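PDB 2QDE: mandelate racemase/muconate lactonizing enzyme family protein from Azoarcus sp., which is of unknown function but has the enolase-superfamily build, an alpha+beta capping domain beside a TIM-barrel-type domain holding a barium ion. Local coordinates for residues I31-L35 with Q62-T66; G46-A50 with T106-A110; G303-P308 with L365-L369. Numbering follows the deposited sequence.

Contact 1. Residues I31-L35 with Q62-T66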
ATOM      1  N   ILE A  31      17.379 -32.132  31.097  1.00 28.19           N
ATOM      2  CA  ILE A  31      17.419 -31.643  29.727  1.00 25.54           C
ATOM      3  C   ILE A  31      17.588 -32.811  28.758  1.00 24.97           C
ATOM      4  O   ILE A  31      18.623 -33.484  28.774  1.00 23.72           O
ATOM      5  CB  ILE A  31      18.603 -30.677  29.533  1.00 25.46           C
ATOM      6  CG1 ILE A  31      18.447 -29.462  30.448  1.00 27.38           C
ATOM      7  CG2 ILE A  31      18.703 -30.269  28.079  1.00 27.17           C
ATOM      8  CD1 ILE A  31      17.137 -28.705  30.265  1.00 28.66           C
ATOM      9  N   ASP A  32      16.580 -33.053  27.919  1.00 22.30           N
ATOM     10  CA  ASP A  32      16.653 -34.135  26.942  1.00 21.43           C
ATOM     11  C   ASP A  32      17.132 -33.598  25.594  1.00 22.35           C
ATOM     12  O   ASP A  32      16.477 -32.748  24.975  1.00 21.87           O
ATOM     13  CB  ASP A  32      15.294 -34.818  26.771  1.00 22.34           C
ATOM     14  CG  ASP A  32      14.816 -35.505  28.046  1.00 23.54           C
ATOM     15  OD1 ASP A  32      15.663 -36.065  28.781  1.00 23.12           O
ATOM     16  OD2 ASP A  32      13.596 -35.496  28.308  1.00 25.57           O
ATOM     17  N   GLY A  33      18.273 -34.099  25.142  1.00 21.11           N
ATOM     18  CA  GLY A  33      18.819 -33.636  23.885  1.00 19.75           C
ATOM     19  C   GLY A  33      19.509 -34.725  23.102  1.00 20.90           C
ATOM     20  O   GLY A  33      19.313 -35.910  23.352  1.00 20.69           O
ATOM     21  N   VAL A  34      20.346 -34.322  22.156  1.00 19.14           N
ATOM     22  CA  VAL A  34      21.045 -35.277  21.327  1.00 19.21           C
ATOM     23  C   VAL A  34      22.452 -34.802  20.991  1.00 19.44           C
ATOM     24  O   VAL A  34      22.691 -33.603  20.860  1.00 17.98           O
ATOM     25  CB  VAL A  34      20.230 -35.511  20.027  1.00 21.89           C
ATOM     26  CG1 VAL A  34      21.134 -35.537  18.820  1.00 22.92           C
ATOM     27  CG2 VAL A  34      19.446 -36.803  20.138  1.00 20.84           C
ATOM     28  N   LEU A  35      23.381 -35.749  20.880  1.00 18.36           N
ATOM     29  CA  LEU A  35      24.753 -35.444  20.500  1.00 17.88           C
ATOM     30  C   LEU A  35      24.967 -36.106  19.149  1.00 19.17           C
ATOM     31  O   LEU A  35      24.448 -37.196  18.893  1.00 20.45           O
ATOM     32  CB  LEU A  35      25.766 -36.005  21.499  1.00 17.92           C
ATOM     33  CG  LEU A  35      25.804 -35.480  22.936  1.00 19.23           C
ATOM     34  CD1 LEU A  35      27.072 -36.007  23.600  1.00 19.51           C
ATOM     35  CD2 LEU A  35      25.793 -33.952  22.969  1.00 19.12           C
ATOM     36  N   GLN A  62      14.056 -35.707  20.636  1.00 18.25           N
ATOM     37  CA  GLN A  62      15.229 -36.551  20.491  1.00 18.82           C
ATOM     38  C   GLN A  62      15.015 -37.478  19.313  1.00 17.71           C
ATOM     39  O   GLN A  62      15.876 -37.590  18.450  1.00 18.50           O
ATOM     40  CB  GLN A  62      15.456 -37.385  21.744  1.00 18.07           C
ATOM     41  CG  GLN A  62      15.958 -36.615  22.935  1.00 19.21           C
ATOM     42  CD  GLN A  62      16.254 -37.540  24.091  1.00 21.26           C
ATOM     43  OE1 GLN A  62      15.400 -38.343  24.482  1.00 21.53           O
ATOM     44  NE2 GLN A  62      17.460 -37.445  24.641  1.00 17.42           N
ATOM     45  N   ASP A  63      13.854 -38.132  19.281  1.00 17.57           N
ATOM     46  CA  ASP A  63      13.543 -39.062  18.200  1.00 19.05           C
ATOM     47  C   ASP A  63      13.400 -38.372  16.840  1.00 19.03           C
ATOM     48  O   ASP A  63      13.815 -38.929  15.824  1.00 16.87           O
ATOM     49  CB  ASP A  63      12.293 -39.891  18.551  1.00 19.57           C
ATOM     50  CG  ASP A  63      12.550 -40.882  19.699  1.00 22.33           C
ATOM     51  OD1 ASP A  63      13.732 -41.075  20.067  1.00 22.56           O
ATOM     52  OD2 ASP A  63      11.580 -41.475  20.233  1.00 22.67           O
ATOM     53  N   SER A  64      12.839 -37.158  16.819  1.00 19.61           N
ATOM     54  CA  SER A  64      12.697 -36.392  15.573  1.00 20.40           C
ATOM     55  C   SER A  64      14.058 -36.222  14.933  1.00 18.31           C
ATOM     56  O   SER A  64      14.284 -36.580  13.782  1.00 18.67           O
ATOM     57  CB  SER A  64      12.170 -34.975  15.834  1.00 21.13           C
ATOM     58  OG  SER A  64      10.834 -34.996  16.246  1.00 31.06           O
ATOM     59  N   ILE A  65      14.958 -35.629  15.701  1.00 18.87           N
ATOM     60  CA  ILE A  65      16.306 -35.359  15.244  1.00 17.39           C
ATOM     61  C   ILE A  65      17.051 -36.635  14.860  1.00 17.85           C
ATOM     62  O   ILE A  65      17.705 -36.694  13.816  1.00 16.68           O
ATOM     63  CB  ILE A  65      17.081 -34.599  16.335  1.00 15.85           C
ATOM     64  CG1 ILE A  65      16.357 -33.280  16.640  1.00 14.50           C
ATOM     65  CG2 ILE A  65      18.520 -34.351  15.887  1.00 15.46           C
ATOM     66  CD1 ILE A  65      16.849 -32.567  17.888  1.00 15.49           C
ATOM     67  N   THR A  66      16.936 -37.661  15.695  1.00 18.12           N
ATOM     68  CA  THR A  66      17.622 -38.910  15.426  1.00 18.17           C
ATOM     69  C   THR A  66      17.161 -39.542  14.123  1.00 18.04           C
ATOM     70  O   THR A  66      17.980 -39.993  13.323  1.00 18.10           O
ATOM     71  CB  THR A  66      17.432 -39.912  16.583  1.00 18.64           C
ATOM     72  OG1 THR A  66      18.039 -39.385  17.772  1.00 18.93           O
ATOM     73  CG2 THR A  66      18.081 -41.254  16.240  1.00 19.72           C
TER

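Contact 2. Residues G46-A50 with T106-A110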
ATOM      1  N   GLY A  46      33.694 -35.082  13.776  1.00 19.99           N
ATOM      2  CA  GLY A  46      33.041 -33.811  14.055  1.00 19.42           C
ATOM      3  C   GLY A  46      31.941 -34.042  15.080  1.00 18.00           C
ATOM      4  O   GLY A  46      31.116 -34.930  14.895  1.00 17.51           O
ATOM      5  N   ILE A  47      31.926 -33.262  16.157  1.00 18.51           N
ATOM      6  CA  ILE A  47      30.911 -33.428  17.197  1.00 17.84           C
ATOM      7  C   ILE A  47      29.997 -32.220  17.357  1.00 19.62           C
ATOM      8  O   ILE A  47      30.367 -31.099  17.013  1.00 19.86           O
ATOM      9  CB  ILE A  47      31.560 -33.711  18.573  1.00 19.14           C
ATOM     10  CG1 ILE A  47      32.432 -32.521  18.995  1.00 20.65           C
ATOM     11  CG2 ILE A  47      32.399 -34.973  18.494  1.00 18.84           C
ATOM     12  CD1 ILE A  47      33.042 -32.666  20.373  1.00 21.07           C
ATOM     13  N   ALA A  48      28.802 -32.456  17.891  1.00 18.50           N
ATOM     14  CA  ALA A  48      27.828 -31.384  18.106  1.00 18.91           C
ATOM     15  C   ALA A  48      26.791 -31.793  19.145  1.00 19.57           C
ATOM     16  O   ALA A  48      26.540 -32.984  19.346  1.00 18.92           O
ATOM     17  CB  ALA A  48      27.135 -31.029  16.796  1.00 19.25           C
ATOM     18  N   ASP A  49      26.201 -30.792  19.796  1.00 18.00           N
ATOM     19  CA  ASP A  49      25.185 -30.979  20.833  1.00 17.96           C
ATOM     20  C   ASP A  49      23.964 -30.153  20.421  1.00 19.13           C
ATOM     21  O   ASP A  49      24.044 -28.923  20.374  1.00 17.36           O
ATOM     22  CB  ASP A  49      25.717 -30.455  22.171  1.00 18.43           C
ATOM     23  CG  ASP A  49      24.800 -30.773  23.351  1.00 21.90           C
ATOM     24  OD1 ASP A  49      23.627 -31.166  23.142  1.00 21.55           O
ATOM     25  OD2 ASP A  49      25.264 -30.617  24.503  1.00 23.29           O
ATOM     26  N   ALA A  50      22.850 -30.818  20.123  1.00 16.07           N
ATOM     27  CA  ALA A  50      21.635 -30.122  19.712  1.00 18.27           C
ATOM     28  C   ALA A  50      21.112 -29.229  20.830  1.00 20.07           C
ATOM     29  O   ALA A  50      20.460 -28.204  20.582  1.00 19.52           O
ATOM     30  CB  ALA A  50      20.561 -31.130  19.313  1.00 17.38           C
ATOM     31  N   THR A 106      22.240 -29.141  14.047  1.00 16.21           N
ATOM     32  CA  THR A 106      23.144 -30.095  14.666  1.00 15.32           C
ATOM     33  C   THR A 106      24.156 -30.643  13.662  1.00 14.53           C
ATOM     34  O   THR A 106      25.344 -30.777  13.973  1.00 15.79           O
ATOM     35  CB  THR A 106      22.353 -31.243  15.289  1.00 14.99           C
ATOM     36  OG1 THR A 106      21.461 -30.709  16.273  1.00 14.14           O
ATOM     37  CG2 THR A 106      23.288 -32.241  15.957  1.00 16.17           C
ATOM     38  N   VAL A 107      23.685 -30.957  12.461  1.00 13.52           N
ATOM     39  CA  VAL A 107      24.553 -31.466  11.409  1.00 13.84           C
ATOM     40  C   VAL A 107      25.571 -30.385  11.035  1.00 15.63           C
ATOM     41  O   VAL A 107      26.768 -30.645  10.927  1.00 14.14           O
ATOM     42  CB  VAL A 107      23.727 -31.845  10.156  1.00 13.36           C
ATOM     43  CG1 VAL A 107      24.658 -32.169   8.988  1.00 14.92           C
ATOM     44  CG2 VAL A 107      22.835 -33.035  10.470  1.00 13.48           C
ATOM     45  N   ASP A 108      25.069 -29.168  10.851  1.00 15.27           N
ATOM     46  CA  ASP A 108      25.891 -28.012  10.494  1.00 15.80           C
ATOM     47  C   ASP A 108      27.003 -27.783  11.524  1.00 14.88           C
ATOM     48  O   ASP A 108      28.149 -27.504  11.159  1.00 14.93           O
ATOM     49  CB  ASP A 108      24.988 -26.771  10.394  1.00 15.92           C
ATOM     50  CG  ASP A 108      25.768 -25.473  10.238  1.00 17.49           C
ATOM     51  OD1 ASP A 108      25.712 -24.857   9.150  1.00 18.68           O
ATOM     52  OD2 ASP A 108      26.437 -25.064  11.207  1.00 18.67           O
ATOM     53  N   PHE A 109      26.662 -27.897  12.805  1.00 15.16           N
ATOM     54  CA  PHE A 109      27.635 -27.698  13.880  1.00 16.34           C
ATOM     55  C   PHE A 109      28.791 -28.688  13.777  1.00 17.48           C
ATOM     56  O   PHE A 109      29.954 -28.302  13.906  1.00 16.56           O
ATOM     57  CB  PHE A 109      26.990 -27.866  15.262  1.00 16.69           C
ATOM     58  CG  PHE A 109      25.888 -26.882  15.561  1.00 16.97           C
ATOM     59  CD1 PHE A 109      25.783 -25.678  14.857  1.00 17.05           C
ATOM     60  CD2 PHE A 109      24.959 -27.158  16.563  1.00 14.93           C
ATOM     61  CE1 PHE A 109      24.762 -24.766  15.149  1.00 16.10           C
ATOM     62  CE2 PHE A 109      23.935 -26.256  16.865  1.00 16.63           C
ATOM     63  CZ  PHE A 109      23.840 -25.059  16.155  1.00 16.57           C
ATOM     64  N   ALA A 110      28.459 -29.960  13.557  1.00 16.86           N
ATOM     65  CA  ALA A 110      29.467 -31.014  13.453  1.00 17.37           C
ATOM     66  C   ALA A 110      30.292 -30.888  12.180  1.00 16.76           C
ATOM     67  O   ALA A 110      31.449 -31.290  12.143  1.00 17.66           O
ATOM     68  CB  ALA A 110      28.803 -32.402  13.520  1.00 15.46           C
TER

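Contact 3. Residues G303-P308 with L365-L369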
ATOM      1  N   GLY A 303      28.717 -27.331  27.408  1.00 20.32           N
ATOM      2  CA  GLY A 303      29.687 -26.394  26.872  1.00 18.44           C
ATOM      3  C   GLY A 303      29.798 -26.616  25.374  1.00 19.02           C
ATOM      4  O   GLY A 303      30.227 -25.727  24.627  1.00 18.47           O
ATOM      5  N   LEU A 304      29.412 -27.811  24.927  1.00 18.11           N
ATOM      6  CA  LEU A 304      29.459 -28.121  23.506  1.00 19.68           C
ATOM      7  C   LEU A 304      28.303 -27.416  22.806  1.00 18.90           C
ATOM      8  O   LEU A 304      28.469 -26.884  21.714  1.00 18.63           O
ATOM      9  CB  LEU A 304      29.373 -29.631  23.255  1.00 19.38           C
ATOM     10  CG  LEU A 304      29.400 -30.025  21.769  1.00 17.62           C
ATOM     11  CD1 LEU A 304      30.648 -29.453  21.113  1.00 18.49           C
ATOM     12  CD2 LEU A 304      29.385 -31.538  21.621  1.00 18.79           C
ATOM     13  N   GLU A 305      27.133 -27.416  23.435  1.00 19.07           N
ATOM     14  CA  GLU A 305      25.968 -26.749  22.862  1.00 19.22           C
ATOM     15  C   GLU A 305      26.257 -25.253  22.720  1.00 18.90           C
ATOM     16  O   GLU A 305      25.860 -24.619  21.738  1.00 18.08           O
ATOM     17  CB  GLU A 305      24.745 -26.957  23.769  1.00 19.05           C
ATOM     18  CG  GLU A 305      23.430 -26.364  23.261  1.00 19.46           C
ATOM     19  CD  GLU A 305      23.294 -24.863  23.505  1.00 21.69           C
ATOM     20  OE1 GLU A 305      23.838 -24.360  24.516  1.00 22.02           O
ATOM     21  OE2 GLU A 305      22.624 -24.184  22.691  1.00 22.44           O
ATOM     22  N   ALA A 306      26.961 -24.689  23.696  1.00 17.70           N
ATOM     23  CA  ALA A 306      27.266 -23.259  23.659  1.00 18.31           C
ATOM     24  C   ALA A 306      28.329 -22.852  22.639  1.00 18.79           C
ATOM     25  O   ALA A 306      28.365 -21.698  22.205  1.00 18.48           O
ATOM     26  CB  ALA A 306      27.682 -22.791  25.046  1.00 17.32           C
ATOM     27  N   SER A 307      29.179 -23.794  22.241  1.00 17.75           N
ATOM     28  CA  SER A 307      30.270 -23.493  21.309  1.00 19.88           C
ATOM     29  C   SER A 307      29.967 -22.910  19.928  1.00 18.64           C
ATOM     30  O   SER A 307      30.560 -21.902  19.547  1.00 18.23           O
ATOM     31  CB  SER A 307      31.165 -24.718  21.143  1.00 20.59           C
ATOM     32  OG  SER A 307      31.893 -24.927  22.331  1.00 25.51           O
ATOM     33  N   PRO A 308      29.066 -23.533  19.150  1.00 17.72           N
ATOM     34  CA  PRO A 308      28.796 -22.946  17.828  1.00 17.96           C
ATOM     35  C   PRO A 308      28.455 -21.455  17.949  1.00 17.72           C
ATOM     36  O   PRO A 308      29.020 -20.613  17.245  1.00 16.79           O
ATOM     37  CB  PRO A 308      27.620 -23.779  17.312  1.00 17.50           C
ATOM     38  CG  PRO A 308      27.866 -25.120  17.941  1.00 17.70           C
ATOM     39  CD  PRO A 308      28.263 -24.752  19.364  1.00 16.31           C
ATOM     40  N   LEU A 365      35.277 -26.701  16.929  1.00 18.64           N
ATOM     41  CA  LEU A 365      34.510 -26.035  17.982  1.00 19.38           C
ATOM     42  C   LEU A 365      35.345 -25.911  19.256  1.00 19.62           C
ATOM     43  O   LEU A 365      34.927 -25.269  20.222  1.00 19.77           O
ATOM     44  CB  LEU A 365      33.214 -26.801  18.276  1.00 17.90           C
ATOM     45  CG  LEU A 365      32.158 -26.755  17.168  1.00 17.48           C
ATOM     46  CD1 LEU A 365      31.065 -27.770  17.449  1.00 18.11           C
ATOM     47  CD2 LEU A 365      31.576 -25.342  17.072  1.00 16.32           C
ATOM     48  N   GLY A 366      36.521 -26.537  19.249  1.00 19.48           N
ATOM     49  CA  GLY A 366      37.416 -26.480  20.392  1.00 20.73           C
ATOM     50  C   GLY A 366      36.935 -27.168  21.658  1.00 20.94           C
ATOM     51  O   GLY A 366      37.247 -26.717  22.761  1.00 21.04           O
ATOM     52  N   ILE A 367      36.187 -28.258  21.503  1.00 19.93           N
ATOM     53  CA  ILE A 367      35.656 -29.001  22.641  1.00 21.10           C
ATOM     54  C   ILE A 367      36.156 -30.449  22.698  1.00 22.48           C
ATOM     55  O   ILE A 367      36.247 -31.132  21.673  1.00 22.76           O
ATOM     56  CB  ILE A 367      34.104 -29.031  22.607  1.00 20.93           C
ATOM     57  CG1 ILE A 367      33.549 -27.602  22.684  1.00 19.66           C
ATOM     58  CG2 ILE A 367      33.567 -29.888  23.753  1.00 18.89           C
ATOM     59  CD1 ILE A 367      33.840 -26.891  23.987  1.00 20.00           C
ATOM     60  N   GLU A 368      36.459 -30.902  23.911  1.00 24.56           N
ATOM     61  CA  GLU A 368      36.923 -32.269  24.173  1.00 25.69           C
ATOM     62  C   GLU A 368      35.846 -32.935  25.022  1.00 23.07           C
ATOM     63  O   GLU A 368      35.583 -32.502  26.146  1.00 23.49           O
ATOM     64  CB  GLU A 368      38.226 -32.249  24.969  1.00 28.07           C
ATOM     65  CG  GLU A 368      39.313 -31.391  24.375  1.00 35.32           C
ATOM     66  CD  GLU A 368      40.151 -32.137  23.374  1.00 39.17           C
ATOM     67  OE1 GLU A 368      39.572 -32.884  22.550  1.00 41.28           O
ATOM     68  OE2 GLU A 368      41.392 -31.975  23.406  1.00 41.38           O
ATOM     69  N   LEU A 369      35.228 -33.983  24.495  1.00 23.82           N
ATOM     70  CA  LEU A 369      34.169 -34.668  25.225  1.00 24.17           C
ATOM     71  C   LEU A 369      34.639 -35.618  26.320  1.00 24.53           C
ATOM     72  O   LEU A 369      35.629 -36.337  26.167  1.00 24.40           O
ATOM     73  CB  LEU A 369      33.272 -35.460  24.265  1.00 24.23           C
ATOM     74  CG  LEU A 369      32.195 -34.731  23.459  1.00 25.56           C
ATOM     75  CD1 LEU A 369      31.397 -35.749  22.661  1.00 25.34           C
ATOM     76  CD2 LEU A 369      31.269 -33.962  24.391  1.00 25.07           C
TER
HETATM   77  O   HOH W   1      34.518 -23.730  22.290  1.00 28.10           O

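Contact 1. Residues I31-L35 with Q62-T66
This is a buried strand-to-helix contact inside the N-terminal capping domain, where the first turn of helix 62-78 lies on the start of strand 31-40. The two segments run nearly parallel, their axes 11° apart and 8.2 Å at closest approach. One short hydrogen bond joins them: Q62 NE2 donates to G33 O at 2.7 Å and 166°. Glutamine suits this place because its long side chain reaches the strand, where its amide can donate to a backbone carbonyl, while Q62 OE1 accepts from K382. Against the same side chain rests D32, with D32 CB 3.9 Å from Q62 CD; the D32 carboxylate itself is held by S14 and R30. Beyond the polar pair the contact turns apolar. V34, branched as befits a strand, sends V34 CG1 to within 4.1 Å of I65 CG2 and places V34 CG2 3.8 Å from T66 OG1. That hydroxyl is paired inside the helix, since T66 OG1 donates to Q62 O at 2.9 Å, so it can lie beside a methyl group at no polar cost. A helix packed along one face of an antiparallel sheet is the layered alpha+beta build of the enolase-type N-terminal domain.

Contact 2. Residues G46-A50 with T106-A110
T106 opens the helical side of this contact: T106 OG1 lies 3.2 Å from A50 CB, and the same hydroxyl is hydrogen-bonded to the backbone of Q102 one turn earlier, so a polar side chain can be buried here. T106 O approaches A48 CB at 3.4 Å while accepting the helical bond from A110 N at 3.2 Å. V107 and D108 turn their CA-to-CB bonds away from the strand. V107 packs on helix 62-78 and helix 86-96, and D108 accepts hydrogen bonds from the backbone of L277 and L278 in the barrel domain. F109 then faces the strand, F109 CB 3.5 Å from A48 CB, with A48 CB and D49 O near the ring's edge; buried between A48 and P308 of the barrel domain, the apolar ring fills space between the two domains with no polar group to satisfy. A110 finishes the turn: A110 CB is 3.9 Å from A48 CB, and A110 O receives a CA-H...O contact from G46 CA at 3.5 Å.

Small residues make this closeness possible. The axes approach to 6.7 Å at an angle of 141°, and a side chain on G46 would collide with A110 O; A48, pointing toward the helix, fits with a single methyl. No hydrogen bond crosses between the segments, so shape carries the contact. Strand 45-49 is the outermost strand, within this chain, of the domain's antiparallel sheet, and helix 101-119 packing closely across it belongs to the sheet-and-helix architecture of the enolase-superfamily capping domain.

Contact 3. Residues G303-P308 with L365-L369
The segment G303-P308 runs in helix 303-315, whereas L365-L369 is an irregular loop that passes alongside it. Their backbones come nearest where L304 CA lies 6.3 Å from I367 CA and S307 CA lies 6.0 Å from L365 CA. Between these two loop positions the chain bends at G366, whose phi of 67° and psi of 33° suit glycine. The helix is kinked at P308, because a proline nitrogen has no hydrogen to give to the turn before it.

Apolar side chains fill most of the interface. L304 extends its two methyls along the loop: L304 CD1 meets I367 CG1 at 3.8 Å and L365 CD1 at 4.1 Å, while L304 CD2 touches L369 CD2 at 4.1 Å. The forked end of leucine is what lets it meet all three. L365 also packs on the proline ring, with P308 CG 3.8 Å from L365 CD2, and I367 CD1 lies 3.8 Å from G303 O.

S307 is the polar exception. Its hydroxyl donates to G303 O at 2.9 Å, and it also accepts from a water 2.9 Å from S307 OG; the same water donates to L365 O at 2.6 Å. So satisfied, S307 OG can lie against I367 CG1 at 3.2 Å. L365 O is further bonded to H311, and L365 N to D113 of the capping domain. No direct hydrogen bond crosses, so the segments are held by apolar packing of leucines, I367 and P308, with one water bridging S307 and L365 O.

From the N terminus, the chain passes through strand 31-40 and its neighbour 45-49 before helix 62-78 returns to the first of them, closing contact 1. Contact 2 opens within that loop, at 46-50, and closes later at 106-110, so the two contacts cross; V34 O and A50 N, 2.9 Å apart and probably hydrogen-bonded, join them through adjacent strands. Contact 3 follows in series, closing a loop from 303-308 to 365-369 in the barrel domain. It nevertheless touches contact 2, with F109 CG 3.6 Å from P308 CG and I47 O 3.4 Å from L365 CD1, which ties the capping domain to the barrel. Contacts 1 and 3 do not touch.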